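Apc35852 (Geobacillus stearothermophilus, PDB 1U9C) is of unknown function but belongs to the DJ-1/PfpI family, whose members include chaperones, proteases and glyoxalases. Local coordinates at residues G25-E30 / Q204-S209; E29-P34 / F94-H99; F155-E160 / L173-R178. All coordinates share one frame; numbering follows the deposited sequence.

In the fold
Helix 28-40, early in the chain, supplies the first half of both contact 1 and contact 2, which share Glu29 and Glu30 and have centres about 5 Å apart. Contact 2 closes first, bringing the helix against the C-terminal end of strand 92-95 and the glycine turn after it. Contact 3 then closes a short loop between helices 157-163 and 173-179, its centre about 17 Å from that of contact 2. Last, contact 1 joins the start of helix 28-40 to the turn before helix 209-221, so its long loop encloses contact 3. Glu160 meets His99 of contact 2, and Glu159 meets Asn205 of contact 1, linking the outlying helix pair to the core.

Contact 1. Residues G25-E30 / Q204-S209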
ATOM      1  N   GLY A  25      -9.457   3.899  -8.579  1.00 20.30           N
ATOM      2  CA  GLY A  25      -9.731   2.860  -7.556  1.00 20.58           C
ATOM      3  C   GLY A  25      -8.434   2.159  -7.197  1.00 19.28           C
ATOM      4  O   GLY A  25      -7.409   2.735  -7.291  1.00 19.75           O
ATOM      5  N   LEU A  26      -8.563   0.927  -6.735  1.00 19.61           N
ATOM      6  CA  LEU A  26      -7.421   0.055  -6.439  1.00 19.45           C
ATOM      7  C   LEU A  26      -6.788  -0.415  -7.713  1.00 19.54           C
ATOM      8  O   LEU A  26      -7.469  -0.766  -8.690  1.00 20.07           O
ATOM      9  CB  LEU A  26      -7.951  -1.165  -5.687  1.00 19.39           C
ATOM     10  CG  LEU A  26      -7.008  -2.363  -5.607  1.00 19.75           C
ATOM     11  CD1 LEU A  26      -5.763  -2.120  -4.812  1.00 20.20           C
ATOM     12  CD2 LEU A  26      -7.807  -3.539  -5.027  1.00 20.42           C
ATOM     13  N   TRP A  27      -5.453  -0.405  -7.766  1.00 20.13           N
ATOM     14  CA  TRP A  27      -4.744  -1.014  -8.869  1.00 20.51           C
ATOM     15  C   TRP A  27      -4.675  -2.525  -8.613  1.00 19.63           C
ATOM     16  O   TRP A  27      -3.924  -2.963  -7.748  1.00 20.08           O
ATOM     17  CB  TRP A  27      -3.310  -0.466  -9.030  1.00 21.23           C
ATOM     18  CG  TRP A  27      -2.754  -0.787 -10.342  1.00 21.79           C
ATOM     19  CD1 TRP A  27      -2.088  -1.937 -10.703  1.00 22.49           C
ATOM     20  CD2 TRP A  27      -2.912  -0.028 -11.533  1.00 21.87           C
ATOM     21  NE1 TRP A  27      -1.794  -1.903 -12.055  1.00 23.44           N
ATOM     22  CE2 TRP A  27      -2.307  -0.747 -12.569  1.00 22.66           C
ATOM     23  CE3 TRP A  27      -3.508   1.207 -11.814  1.00 23.05           C
ATOM     24  CZ2 TRP A  27      -2.280  -0.271 -13.864  1.00 24.25           C
ATOM     25  CZ3 TRP A  27      -3.479   1.667 -13.114  1.00 25.36           C
ATOM     26  CH2 TRP A  27      -2.886   0.951 -14.092  1.00 24.48           C
ATOM     27  N   LEU A  28      -5.472  -3.276  -9.336  1.00 19.42           N
ATOM     28  CA  LEU A  28      -5.731  -4.676  -9.020  1.00 19.31           C
ATOM     29  C   LEU A  28      -4.487  -5.501  -8.730  1.00 20.54           C
ATOM     30  O   LEU A  28      -4.411  -6.190  -7.689  1.00 20.43           O
ATOM     31  CB  LEU A  28      -6.622  -5.301 -10.095  1.00 21.37           C
ATOM     32  CG  LEU A  28      -6.907  -6.775  -9.859  1.00 20.94           C
ATOM     33  CD1 LEU A  28      -7.610  -7.090  -8.538  1.00 22.75           C
ATOM     34  CD2 LEU A  28      -7.732  -7.260 -11.052  1.00 21.85           C
ATOM     35  N   GLU A  29      -3.477  -5.449  -9.581  1.00 20.51           N
ATOM     36  CA  GLU A  29      -2.333  -6.321  -9.429  1.00 20.27           C
ATOM     37  C   GLU A  29      -1.653  -6.105  -8.094  1.00 20.22           C
ATOM     38  O   GLU A  29      -1.010  -7.019  -7.551  1.00 21.04           O
ATOM     39  CB  GLU A  29      -1.313  -6.083 -10.595  1.00 21.46           C
ATOM     40  CG  GLU A  29       0.013  -6.817 -10.457  1.00 24.71           C
ATOM     41  CD  GLU A  29       0.999  -6.571 -11.558  1.00 27.48           C
ATOM     42  OE1 GLU A  29       0.835  -5.635 -12.375  1.00 33.14           O
ATOM     43  OE2 GLU A  29       1.990  -7.347 -11.537  1.00 32.62           O
ATOM     44  N   GLU A  30      -1.635  -4.873  -7.632  1.00 19.80           N
ATOM     45  CA  GLU A  30      -0.941  -4.521  -6.401  1.00 19.93           C
ATOM     46  C   GLU A  30      -1.528  -5.153  -5.157  1.00 19.78           C
ATOM     47  O   GLU A  30      -0.851  -5.245  -4.140  1.00 20.42           O
ATOM     48  CB  GLU A  30      -0.841  -3.018  -6.268  1.00 20.84           C
ATOM     49  CG  GLU A  30       0.064  -2.398  -7.344  1.00 20.78           C
ATOM     50  CD  GLU A  30       0.037  -0.932  -7.406  1.00 24.34           C
ATOM     51  OE1 GLU A  30      -0.499  -0.277  -6.566  1.00 24.35           O
ATOM     52  OE2 GLU A  30       0.608  -0.449  -8.453  1.00 25.38           O
ATOM     53  N   GLN A 204       7.792   0.673  -6.039  1.00 22.18           N
ATOM     54  CA  GLN A 204       7.596   1.878  -6.859  1.00 22.47           C
ATOM     55  C   GLN A 204       6.344   1.901  -7.727  1.00 24.20           C
ATOM     56  O   GLN A 204       5.761   2.939  -7.935  1.00 23.82           O
ATOM     57  CB  GLN A 204       8.834   2.047  -7.737  1.00 22.68           C
ATOM     58  CG  GLN A 204       8.936   3.391  -8.422  1.00 22.36           C
ATOM     59  CD  GLN A 204      10.185   3.524  -9.218  1.00 24.38           C
ATOM     60  OE1 GLN A 204      11.242   3.108  -8.764  1.00 24.23           O
ATOM     61  NE2 GLN A 204      10.059   4.012 -10.432  1.00 24.81           N
ATOM     62  N   ASN A 205       5.957   0.760  -8.258  1.00 25.04           N
ATOM     63  CA  ASN A 205       4.934   0.731  -9.291  1.00 24.97           C
ATOM     64  C   ASN A 205       4.327  -0.682  -9.424  1.00 24.45           C
ATOM     65  O   ASN A 205       4.702  -1.588  -8.691  1.00 23.03           O
ATOM     66  CB  ASN A 205       5.555   1.219 -10.573  1.00 26.64           C
ATOM     67  CG  ASN A 205       6.804   0.490 -10.855  1.00 24.43           C
ATOM     68  OD1 ASN A 205       6.854  -0.681 -10.590  1.00 26.11           O
ATOM     69  ND2 ASN A 205       7.857   1.180 -11.312  1.00 27.61           N
ATOM     70  N   PRO A 206       3.383  -0.889 -10.341  1.00 24.00           N
ATOM     71  CA  PRO A 206       2.719  -2.191 -10.406  1.00 23.83           C
ATOM     72  C   PRO A 206       3.678  -3.317 -10.624  1.00 24.79           C
ATOM     73  O   PRO A 206       3.516  -4.389 -10.094  1.00 25.68           O
ATOM     74  CB  PRO A 206       1.727  -2.030 -11.583  1.00 24.65           C
ATOM     75  CG  PRO A 206       1.453  -0.631 -11.631  1.00 25.70           C
ATOM     76  CD  PRO A 206       2.739   0.085 -11.233  1.00 24.82           C
ATOM     77  N   GLN A 207       4.718  -3.038 -11.387  1.00 24.69           N
ATOM     78  CA  GLN A 207       5.753  -4.000 -11.689  1.00 24.98           C
ATOM     79  C   GLN A 207       6.612  -4.405 -10.479  1.00 25.19           C
ATOM     80  O   GLN A 207       7.394  -5.380 -10.551  1.00 25.66           O
ATOM     81  CB  GLN A 207       6.689  -3.439 -12.790  1.00 25.89           C
ATOM     82  CG  GLN A 207       6.023  -3.124 -14.151  1.00 29.19           C
ATOM     83  CD  GLN A 207       5.156  -1.863 -14.207  1.00 31.32           C
ATOM     84  OE1 GLN A 207       5.221  -0.983 -13.360  1.00 28.23           O
ATOM     85  NE2 GLN A 207       4.372  -1.744 -15.292  1.00 37.21           N
ATOM     86  N   SER A 208       6.471  -3.666  -9.379  1.00 22.28           N
ATOM     87  CA  SER A 208       7.176  -3.959  -8.121  1.00 22.11           C
ATOM     88  C   SER A 208       6.347  -4.769  -7.118  1.00 22.20           C
ATOM     89  O   SER A 208       6.826  -4.973  -5.987  1.00 22.54           O
ATOM     90  CB  SER A 208       7.535  -2.630  -7.480  1.00 22.47           C
ATOM     91  OG  SER A 208       8.237  -1.800  -8.394  1.00 22.73           O
ATOM     92  N   SER A 209       5.128  -5.168  -7.474  1.00 22.28           N
ATOM     93  CA  SER A 209       4.206  -5.807  -6.514  1.00 22.79           C
ATOM     94  C   SER A 209       4.777  -7.084  -5.948  1.00 22.73           C
ATOM     95  O   SER A 209       4.796  -7.294  -4.728  1.00 23.11           O
ATOM     96  CB  SER A 209       2.867  -6.082  -7.164  1.00 23.34           C
ATOM     97  OG  SER A 209       2.237  -4.879  -7.603  1.00 24.82           O
TER
HETATM   98  O   HOH W   1       4.946  -7.635  -9.709  1.00 30.68           O
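Trp27, Glu29 and Glu30 grip Pro206 and Ser209 in a buried contact without direct hydrogen bonds, at the place where the start of helix 28-40 meets the 3-10 turn leading from strand 200-203 into helix 209-221. Pro206 is the wedge. Its CG lies over one face of the Trp27 indole in a CH-pi contact, 3.9 Å from the centroid of the five-membered ring and displaced toward the NE1 side of the rim, with Trp27 NE1 to Pro206 CG 3.5 Å. Trp27 CG is anti to its backbone N (chi1 -164°), on a CB that already points toward segment 204-209. Glu30 comes at the same pyrrolidine with OE2, 3.3 Å from Pro206 CG and 3.4 Å from Pro206 N; that nitrogen has no hydrogen to offer, so the approach is van der Waals in kind.

In the DJ-1/PfpI fold this region adjoins the reactive cysteine, and Glu30 probably corresponds to the glutamate found beside that cysteine in relatives such as DJ-1; here OE2 lies close to the sulfinic group of the modified cysteine at position 129. The aliphatic part of Glu30 rests on Ser209, whose OG is 3.3 Å from Glu30 CG. That hydroxyl is committed within its own turn: Ser209 OG donates to Pro206 O at 2.8 Å, from the same face of the carbonyl as the backbone Ser209 N, the OG bond arriving at a C=O...O angle of 127°. Glu29 crosses Pro206 at about a right angle, with its carboxylate beside the same carbonyl, OE2 to Pro206 O being 3.6 Å. Toward the outside, a single water donates weakly both to Glu29 OE2 and to Gln207 O, a long bridge over the partly exposed edge.

Contact 2. Residues E29-P34 / F94-H99; sequences EEFAVP and FLPGGH
Glu30 and Pro96 bring the two backbones closest, CA to CA 5.0 Å, and the gap widens to 8.5 Å between the CA atoms of Pro34 and Phe94 as the helix and the outgoing strand run in opposite senses. The helix is kinked here. Val33 N still bonds to Glu29 O, but Pro34 has no N-H for the next carbonyl, and Glu30 O is buried without a polar partner. Carbon atoms of Pro96 and Phe94 lie against that oxygen instead: Pro96 CB lies 3.5 Å from Glu30 O, and Phe94 CE2 sits 3.6 Å from it.

Pro34, the cause of the break, lies over one face of the Phe94 ring. The pyrrolidine crosses the phenyl at about a right angle, with CB 4.0 Å from the ring centroid and 24° off the normal, while CG touches the rim at CZ, 3.5 Å away. Phe94 CB points toward the helix, with CG anti to N (chi1 -165°). Pro96 CG meets Phe31 CB more loosely and lies near the plane of the Phe31 ring, at its edge.

Beyond the prolines the contact turns polar. Glu30 reaches with an extended chain to the glycine turn, where OE1 accepts a weak hydrogen bond from Gly97 N, 2.9 Å but bent to 125° at the hydrogen. Glu30 OE1 also passes 3.0 Å from Gly97 CA, an approach for which the lack of a side chain leaves room. Gly98 N donates to the sulfinic group of the modified cysteine at position 129, consistent with a DJ-1/PfpI reactive-cysteine pocket. Strand 92-95 lies between strands 7-12 and 124-127 in the central mixed sheet, parallel to both neighbours, with Phe31 packing on Met10 and Val12 of strand 7-12, while Pro34 and Phe94 also touch Ala213 and Thr212 of helix 209-221.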
ATOM      1  N   GLU A  29      -3.477  -5.449  -9.581  1.00 20.51           N
ATOM      2  CA  GLU A  29      -2.333  -6.321  -9.429  1.00 20.27           C
ATOM      3  C   GLU A  29      -1.653  -6.105  -8.094  1.00 20.22           C
ATOM      4  O   GLU A  29      -1.010  -7.019  -7.551  1.00 21.04           O
ATOM      5  CB  GLU A  29      -1.313  -6.083 -10.595  1.00 21.46           C
ATOM      6  CG  GLU A  29       0.013  -6.817 -10.457  1.00 24.71           C
ATOM      7  CD  GLU A  29       0.999  -6.571 -11.558  1.00 27.48           C
ATOM      8  OE1 GLU A  29       0.835  -5.635 -12.375  1.00 33.14           O
ATOM      9  OE2 GLU A  29       1.990  -7.347 -11.537  1.00 32.62           O
ATOM     10  N   GLU A  30      -1.635  -4.873  -7.632  1.00 19.80           N
ATOM     11  CA  GLU A  30      -0.941  -4.521  -6.401  1.00 19.93           C
ATOM     12  C   GLU A  30      -1.528  -5.153  -5.157  1.00 19.78           C
ATOM     13  O   GLU A  30      -0.851  -5.245  -4.140  1.00 20.42           O
ATOM     14  CB  GLU A  30      -0.841  -3.018  -6.268  1.00 20.84           C
ATOM     15  CG  GLU A  30       0.064  -2.398  -7.344  1.00 20.78           C
ATOM     16  CD  GLU A  30       0.037  -0.932  -7.406  1.00 24.34           C
ATOM     17  OE1 GLU A  30      -0.499  -0.277  -6.566  1.00 24.35           O
ATOM     18  OE2 GLU A  30       0.608  -0.449  -8.453  1.00 25.38           O
ATOM     19  N   PHE A  31      -2.791  -5.523  -5.232  1.00 19.79           N
ATOM     20  CA  PHE A  31      -3.452  -6.374  -4.238  1.00 19.99           C
ATOM     21  C   PHE A  31      -3.291  -7.855  -4.586  1.00 19.42           C
ATOM     22  O   PHE A  31      -2.897  -8.649  -3.740  1.00 19.76           O
ATOM     23  CB  PHE A  31      -4.943  -6.042  -4.141  1.00 19.38           C
ATOM     24  CG  PHE A  31      -5.680  -6.949  -3.231  1.00 19.34           C
ATOM     25  CD1 PHE A  31      -5.604  -6.805  -1.859  1.00 19.83           C
ATOM     26  CD2 PHE A  31      -6.392  -8.045  -3.717  1.00 19.83           C
ATOM     27  CE1 PHE A  31      -6.250  -7.696  -1.018  1.00 20.77           C
ATOM     28  CE2 PHE A  31      -7.039  -8.905  -2.891  1.00 21.45           C
ATOM     29  CZ  PHE A  31      -6.965  -8.743  -1.550  1.00 20.66           C
ATOM     30  N   ALA A  32      -3.621  -8.213  -5.819  1.00 19.11           N
ATOM     31  CA  ALA A  32      -3.776  -9.626  -6.153  1.00 19.35           C
ATOM     32  C   ALA A  32      -2.451 -10.389  -6.083  1.00 20.62           C
ATOM     33  O   ALA A  32      -2.399 -11.507  -5.567  1.00 20.78           O
ATOM     34  CB  ALA A  32      -4.394  -9.803  -7.540  1.00 20.18           C
ATOM     35  N   VAL A  33      -1.355  -9.833  -6.598  1.00 20.08           N
ATOM     36  CA  VAL A  33      -0.107 -10.573  -6.601  1.00 20.48           C
ATOM     37  C   VAL A  33       0.394 -10.772  -5.149  1.00 21.33           C
ATOM     38  O   VAL A  33       0.731 -11.886  -4.754  1.00 21.84           O
ATOM     39  CB  VAL A  33       0.889  -9.892  -7.516  1.00 20.45           C
ATOM     40  CG1 VAL A  33       2.325 -10.263  -7.171  1.00 23.59           C
ATOM     41  CG2 VAL A  33       0.540 -10.188  -8.988  1.00 23.07           C
ATOM     42  N   PRO A  34       0.455  -9.734  -4.322  1.00 20.36           N
ATOM     43  CA  PRO A  34       0.794  -9.941  -2.920  1.00 20.46           C
ATOM     44  C   PRO A  34      -0.141 -10.901  -2.186  1.00 20.13           C
ATOM     45  O   PRO A  34       0.336 -11.726  -1.390  1.00 20.54           O
ATOM     46  CB  PRO A  34       0.811  -8.510  -2.349  1.00 21.21           C
ATOM     47  CG  PRO A  34       1.189  -7.691  -3.547  1.00 20.80           C
ATOM     48  CD  PRO A  34       0.382  -8.303  -4.649  1.00 21.44           C
ATOM     49  N   PHE A  94       0.063  -4.344   4.691  1.00 20.10           N
ATOM     50  CA  PHE A  94       0.405  -4.142   3.292  1.00 18.45           C
ATOM     51  C   PHE A  94      -0.606  -3.212   2.628  1.00 20.25           C
ATOM     52  O   PHE A  94      -1.788  -3.511   2.662  1.00 19.85           O
ATOM     53  CB  PHE A  94       0.421  -5.516   2.599  1.00 20.50           C
ATOM     54  CG  PHE A  94       1.105  -5.508   1.259  1.00 20.32           C
ATOM     55  CD1 PHE A  94       2.413  -5.938   1.120  1.00 21.05           C
ATOM     56  CD2 PHE A  94       0.475  -4.995   0.117  1.00 20.62           C
ATOM     57  CE1 PHE A  94       3.045  -5.890  -0.103  1.00 20.88           C
ATOM     58  CE2 PHE A  94       1.134  -4.952  -1.091  1.00 21.06           C
ATOM     59  CZ  PHE A  94       2.425  -5.410  -1.168  1.00 21.44           C
ATOM     60  N   LEU A  95      -0.110  -2.149   2.023  1.00 18.32           N
ATOM     61  CA  LEU A  95      -0.937  -1.129   1.346  1.00 18.30           C
ATOM     62  C   LEU A  95      -0.722  -1.125  -0.134  1.00 18.65           C
ATOM     63  O   LEU A  95       0.236  -0.538  -0.626  1.00 19.41           O
ATOM     64  CB  LEU A  95      -0.585   0.273   1.907  1.00 19.88           C
ATOM     65  CG  LEU A  95      -0.737   0.464   3.406  1.00 21.99           C
ATOM     66  CD1 LEU A  95      -0.396   1.908   3.787  1.00 22.18           C
ATOM     67  CD2 LEU A  95      -1.973   0.045   3.937  1.00 22.72           C
ATOM     68  N   PRO A  96      -1.585  -1.806  -0.894  1.00 18.47           N
ATOM     69  CA  PRO A  96      -1.567  -1.642  -2.326  1.00 19.73           C
ATOM     70  C   PRO A  96      -1.933  -0.209  -2.697  1.00 19.50           C
ATOM     71  O   PRO A  96      -2.469   0.567  -1.930  1.00 20.69           O
ATOM     72  CB  PRO A  96      -2.678  -2.597  -2.773  1.00 20.51           C
ATOM     73  CG  PRO A  96      -2.791  -3.605  -1.677  1.00 20.10           C
ATOM     74  CD  PRO A  96      -2.629  -2.730  -0.467  1.00 18.85           C
ATOM     75  N   GLY A  97      -1.688   0.093  -3.975  1.00 20.44           N
ATOM     76  CA  GLY A  97      -1.948   1.425  -4.557  1.00 20.73           C
ATOM     77  C   GLY A  97      -3.163   1.571  -5.434  1.00 21.12           C
ATOM     78  O   GLY A  97      -4.227   0.998  -5.180  1.00 20.93           O
ATOM     79  N   GLY A  98      -2.977   2.336  -6.498  1.00 21.35           N
ATOM     80  CA  GLY A  98      -4.022   2.955  -7.272  1.00 21.07           C
ATOM     81  C   GLY A  98      -4.103   4.426  -6.864  1.00 21.20           C
ATOM     82  O   GLY A  98      -3.973   4.751  -5.700  1.00 21.52           O
ATOM     83  N   HIS A  99      -4.517   5.282  -7.803  1.00 21.14           N
ATOM     84  CA  HIS A  99      -4.676   6.704  -7.470  1.00 22.49           C
ATOM     85  C   HIS A  99      -5.753   6.972  -6.445  1.00 21.16           C
ATOM     86  O   HIS A  99      -5.658   8.000  -5.806  1.00 21.99           O
ATOM     87  CB  HIS A  99      -4.943   7.554  -8.732  1.00 22.58           C
ATOM     88  CG  HIS A  99      -3.724   7.887  -9.540  1.00 23.23           C
ATOM     89  ND1 HIS A  99      -3.440   7.245 -10.714  1.00 31.35           N
ATOM     90  CD2 HIS A  99      -2.761   8.829  -9.377  1.00 25.22           C
ATOM     91  CE1 HIS A  99      -2.317   7.741 -11.224  1.00 28.38           C
ATOM     92  NE2 HIS A  99      -1.904   8.730 -10.452  1.00 26.99           N
TER

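Contact 3. Residues F155-E160 / L173-R178; sequences FTDEEE and LESTLR
Asp157 and Glu174 face each other with their carboxylates stacked, the planes 30° apart, at the capped N terminus of helix 157-163. The cap is a capping box: Thr156 OG1 accepts from Glu159 N, while Thr156 N donates to Glu159 OE1, which OG1 of the threonine also meets from above the carboxylate plane. OG1 lies between the backbone N and the carbonyl carbon (chi1 61°), where it can face the N-H of Glu159.

From helix 173-179, Glu174 adds a further acceptor for the amides of this helix start. Its CG is anti to the backbone N and its chain is extended, so that it runs side by side with Thr156 and OE1 accepts from Asp157 N at 2.8 Å, a nearly straight bond (166°) on the anti side of the carboxylate. A water donates to the same OE1 and accepts from Glu158 N, so the next amide of the first turn is reached through solvent. The N-terminal helix dipole would be expected to stabilise negative charge at Glu174, easing the proximity of Asp157 OD1, 4.0 Å from its OE1. The other oxygen, Glu174 OE2, uses its anti lone pair in a salt bridge to Arg178 NH1 (3.0 Å), lying in the guanidinium plane.

Asp157 crosses to the second helix in turn. OD1 leans on Glu174 CB at 3.3 Å and accepts a hydrogen bond from a water that also donates to Phe155 O and accepts from Glu174 N. Deeper toward the core, Glu160 bonds to His99 and His130, joining this helix pair to the reactive-cysteine region of the DJ-1/PfpI fold. At the outer end, Asp157 OD2 accepts from Ser175 OG on the syn side at 2.5 Å, and a water 2.7 Å from OD2 connects it to Arg178 NH2.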
ATOM      1  N   PHE A 155       5.525   5.628  -6.249  1.00 23.30           N
ATOM      2  CA  PHE A 155       5.270   6.156  -7.573  1.00 23.56           C
ATOM      3  C   PHE A 155       5.971   7.499  -7.648  1.00 23.45           C
ATOM      4  O   PHE A 155       5.851   8.329  -6.770  1.00 23.11           O
ATOM      5  CB  PHE A 155       3.794   6.379  -7.751  1.00 24.05           C
ATOM      6  CG  PHE A 155       3.338   6.388  -9.165  1.00 26.28           C
ATOM      7  CD1 PHE A 155       3.286   5.233  -9.887  1.00 29.95           C
ATOM      8  CD2 PHE A 155       2.856   7.546  -9.729  1.00 25.33           C
ATOM      9  CE1 PHE A 155       2.788   5.241 -11.160  1.00 32.36           C
ATOM     10  CE2 PHE A 155       2.352   7.547 -11.006  1.00 27.59           C
ATOM     11  CZ  PHE A 155       2.308   6.402 -11.703  1.00 25.75           C
ATOM     12  N   THR A 156       6.738   7.685  -8.698  1.00 23.27           N
ATOM     13  CA  THR A 156       7.580   8.867  -8.771  1.00 23.84           C
ATOM     14  C   THR A 156       6.844  10.025  -9.381  1.00 23.04           C
ATOM     15  O   THR A 156       5.873   9.849 -10.117  1.00 24.59           O
ATOM     16  CB  THR A 156       8.857   8.588  -9.590  1.00 24.44           C
ATOM     17  OG1 THR A 156       8.520   8.211 -10.933  1.00 25.07           O
ATOM     18  CG2 THR A 156       9.692   7.460  -9.009  1.00 25.34           C
ATOM     19  N   ASP A 157       7.363  11.214  -9.106  1.00 24.13           N
ATOM     20  CA  ASP A 157       6.812  12.425  -9.702  1.00 23.95           C
ATOM     21  C   ASP A 157       6.905  12.368 -11.206  1.00 24.73           C
ATOM     22  O   ASP A 157       6.010  12.845 -11.886  1.00 23.74           O
ATOM     23  CB  ASP A 157       7.526  13.660  -9.232  1.00 24.79           C
ATOM     24  CG  ASP A 157       7.343  13.937  -7.763  1.00 24.35           C
ATOM     25  OD1 ASP A 157       6.480  13.325  -7.098  1.00 26.68           O
ATOM     26  OD2 ASP A 157       8.049  14.815  -7.202  1.00 26.50           O
ATOM     27  N   GLU A 158       8.009  11.813 -11.733  1.00 25.35           N
ATOM     28  CA  GLU A 158       8.155  11.587 -13.180  1.00 26.54           C
ATOM     29  C   GLU A 158       7.091  10.670 -13.763  1.00 26.61           C
ATOM     30  O   GLU A 158       6.514  10.946 -14.799  1.00 26.38           O
ATOM     31  CB  GLU A 158       9.540  10.984 -13.499  1.00 26.86           C
ATOM     32  CG  GLU A 158       9.803  10.825 -15.003  1.00 27.52           C
ATOM     33  CD  GLU A 158      11.038   9.982 -15.338  1.00 29.56           C
ATOM     34  OE1 GLU A 158      11.595   9.302 -14.450  1.00 36.24           O
ATOM     35  OE2 GLU A 158      11.465  10.009 -16.511  1.00 34.61           O
ATOM     36  N   GLU A 159       6.813   9.566 -13.076  1.00 26.73           N
ATOM     37  CA  GLU A 159       5.754   8.661 -13.497  1.00 27.53           C
ATOM     38  C   GLU A 159       4.398   9.371 -13.429  1.00 26.88           C
ATOM     39  O   GLU A 159       3.608   9.239 -14.344  1.00 28.18           O
ATOM     40  CB  GLU A 159       5.734   7.392 -12.647  1.00 28.04           C
ATOM     41  CG  GLU A 159       6.814   6.386 -13.040  1.00 28.46           C
ATOM     42  CD  GLU A 159       7.163   5.362 -11.962  1.00 28.16           C
ATOM     43  OE1 GLU A 159       7.271   5.741 -10.770  1.00 27.27           O
ATOM     44  OE2 GLU A 159       7.409   4.185 -12.313  1.00 26.73           O
ATOM     45  N   GLU A 160       4.207  10.214 -12.425  1.00 26.72           N
ATOM     46  CA  GLU A 160       2.947  10.956 -12.268  1.00 27.18           C
ATOM     47  C   GLU A 160       2.748  11.996 -13.367  1.00 27.60           C
ATOM     48  O   GLU A 160       1.631  12.221 -13.845  1.00 27.25           O
ATOM     49  CB  GLU A 160       2.902  11.648 -10.893  1.00 26.77           C
ATOM     50  CG  GLU A 160       1.512  12.067 -10.425  1.00 26.71           C
ATOM     51  CD  GLU A 160       0.656  10.878 -10.043  1.00 25.56           C
ATOM     52  OE1 GLU A 160       0.708  10.474  -8.868  1.00 23.89           O
ATOM     53  OE2 GLU A 160      -0.012  10.315 -10.916  1.00 28.47           O
ATOM     54  N   LEU A 173       3.271  12.554  -4.281  1.00 21.86           N
ATOM     55  CA  LEU A 173       3.667  11.585  -3.272  1.00 21.45           C
ATOM     56  C   LEU A 173       5.185  11.522  -2.988  1.00 20.33           C
ATOM     57  O   LEU A 173       5.589  11.666  -1.853  1.00 19.48           O
ATOM     58  CB  LEU A 173       3.142  10.228  -3.686  1.00 21.45           C
ATOM     59  CG  LEU A 173       3.467   9.066  -2.749  1.00 21.35           C
ATOM     60  CD1 LEU A 173       3.034   9.395  -1.379  1.00 19.69           C
ATOM     61  CD2 LEU A 173       2.767   7.797  -3.191  1.00 22.43           C
ATOM     62  N   GLU A 174       5.988  11.391  -4.027  1.00 20.85           N
ATOM     63  CA  GLU A 174       7.450  11.362  -3.837  1.00 21.59           C
ATOM     64  C   GLU A 174       7.926  12.655  -3.151  1.00 21.57           C
ATOM     65  O   GLU A 174       8.683  12.663  -2.165  1.00 22.22           O
ATOM     66  CB  GLU A 174       8.172  11.183  -5.193  1.00 21.64           C
ATOM     67  CG  GLU A 174       9.668  11.536  -5.178  1.00 21.30           C
ATOM     68  CD  GLU A 174      10.354  11.443  -6.548  1.00 24.42           C
ATOM     69  OE1 GLU A 174       9.740  11.103  -7.596  1.00 24.05           O
ATOM     70  OE2 GLU A 174      11.585  11.739  -6.593  1.00 27.87           O
ATOM     71  N   SER A 175       7.456  13.780  -3.687  1.00 22.11           N
ATOM     72  CA  SER A 175       7.824  15.081  -3.159  1.00 22.78           C
ATOM     73  C   SER A 175       7.468  15.203  -1.697  1.00 21.65           C
ATOM     74  O   SER A 175       8.234  15.722  -0.881  1.00 22.22           O
ATOM     75  CB  SER A 175       7.064  16.161  -3.930  1.00 22.97           C
ATOM     76  OG  SER A 175       7.635  16.283  -5.219  1.00 29.83           O
ATOM     77  N   THR A 176       6.274  14.716  -1.376  1.00 22.19           N
ATOM     78  CA  THR A 176       5.776  14.847  -0.027  1.00 22.73           C
ATOM     79  C   THR A 176       6.519  13.923   0.945  1.00 22.83           C
ATOM     80  O   THR A 176       6.829  14.291   2.088  1.00 23.43           O
ATOM     81  CB  THR A 176       4.224  14.741  -0.029  1.00 23.98           C
ATOM     82  OG1 THR A 176       3.704  15.800  -0.849  1.00 23.19           O
ATOM     83  CG2 THR A 176       3.628  15.070   1.325  1.00 25.67           C
ATOM     84  N   LEU A 177       6.801  12.692   0.502  1.00 22.24           N
ATOM     85  CA  LEU A 177       7.593  11.795   1.326  1.00 22.45           C
ATOM     86  C   LEU A 177       8.973  12.362   1.630  1.00 22.24           C
ATOM     87  O   LEU A 177       9.456  12.290   2.758  1.00 21.27           O
ATOM     88  CB  LEU A 177       7.766  10.440   0.641  1.00 22.76           C
ATOM     89  CG  LEU A 177       6.537   9.570   0.562  1.00 22.86           C
ATOM     90  CD1 LEU A 177       6.773   8.470  -0.446  1.00 22.76           C
ATOM     91  CD2 LEU A 177       6.129   9.057   1.928  1.00 24.04           C
ATOM     92  N   ARG A 178       9.618  12.947   0.631  1.00 22.53           N
ATOM     93  CA  ARG A 178      10.891  13.626   0.890  1.00 22.84           C
ATOM     94  C   ARG A 178      10.754  14.824   1.845  1.00 22.55           C
ATOM     95  O   ARG A 178      11.544  14.994   2.762  1.00 22.28           O
ATOM     96  CB  ARG A 178      11.563  14.035  -0.410  1.00 22.47           C
ATOM     97  CG  ARG A 178      12.837  14.772  -0.194  1.00 23.44           C
ATOM     98  CD  ARG A 178      13.493  15.277  -1.466  1.00 24.67           C
ATOM     99  NE  ARG A 178      13.608  14.205  -2.455  1.00 25.73           N
ATOM    100  CZ  ARG A 178      12.800  14.024  -3.489  1.00 26.91           C
ATOM    101  NH1 ARG A 178      13.026  13.017  -4.304  1.00 26.34           N
ATOM    102  NH2 ARG A 178      11.770  14.846  -3.726  1.00 25.19           N
TER
HETATM  103  O   HOH W   2       4.964  11.003  -6.796  1.00 27.30           O
HETATM  104  O   HOH W   3      10.705  14.930  -6.608  1.00 56.78           O
HETATM  105  O   HOH W   4      10.443  11.705 -10.215  1.00 35.05           O
HETATM  106  O   HOH W   5       2.237  11.557  -6.699  1.00 29.61           O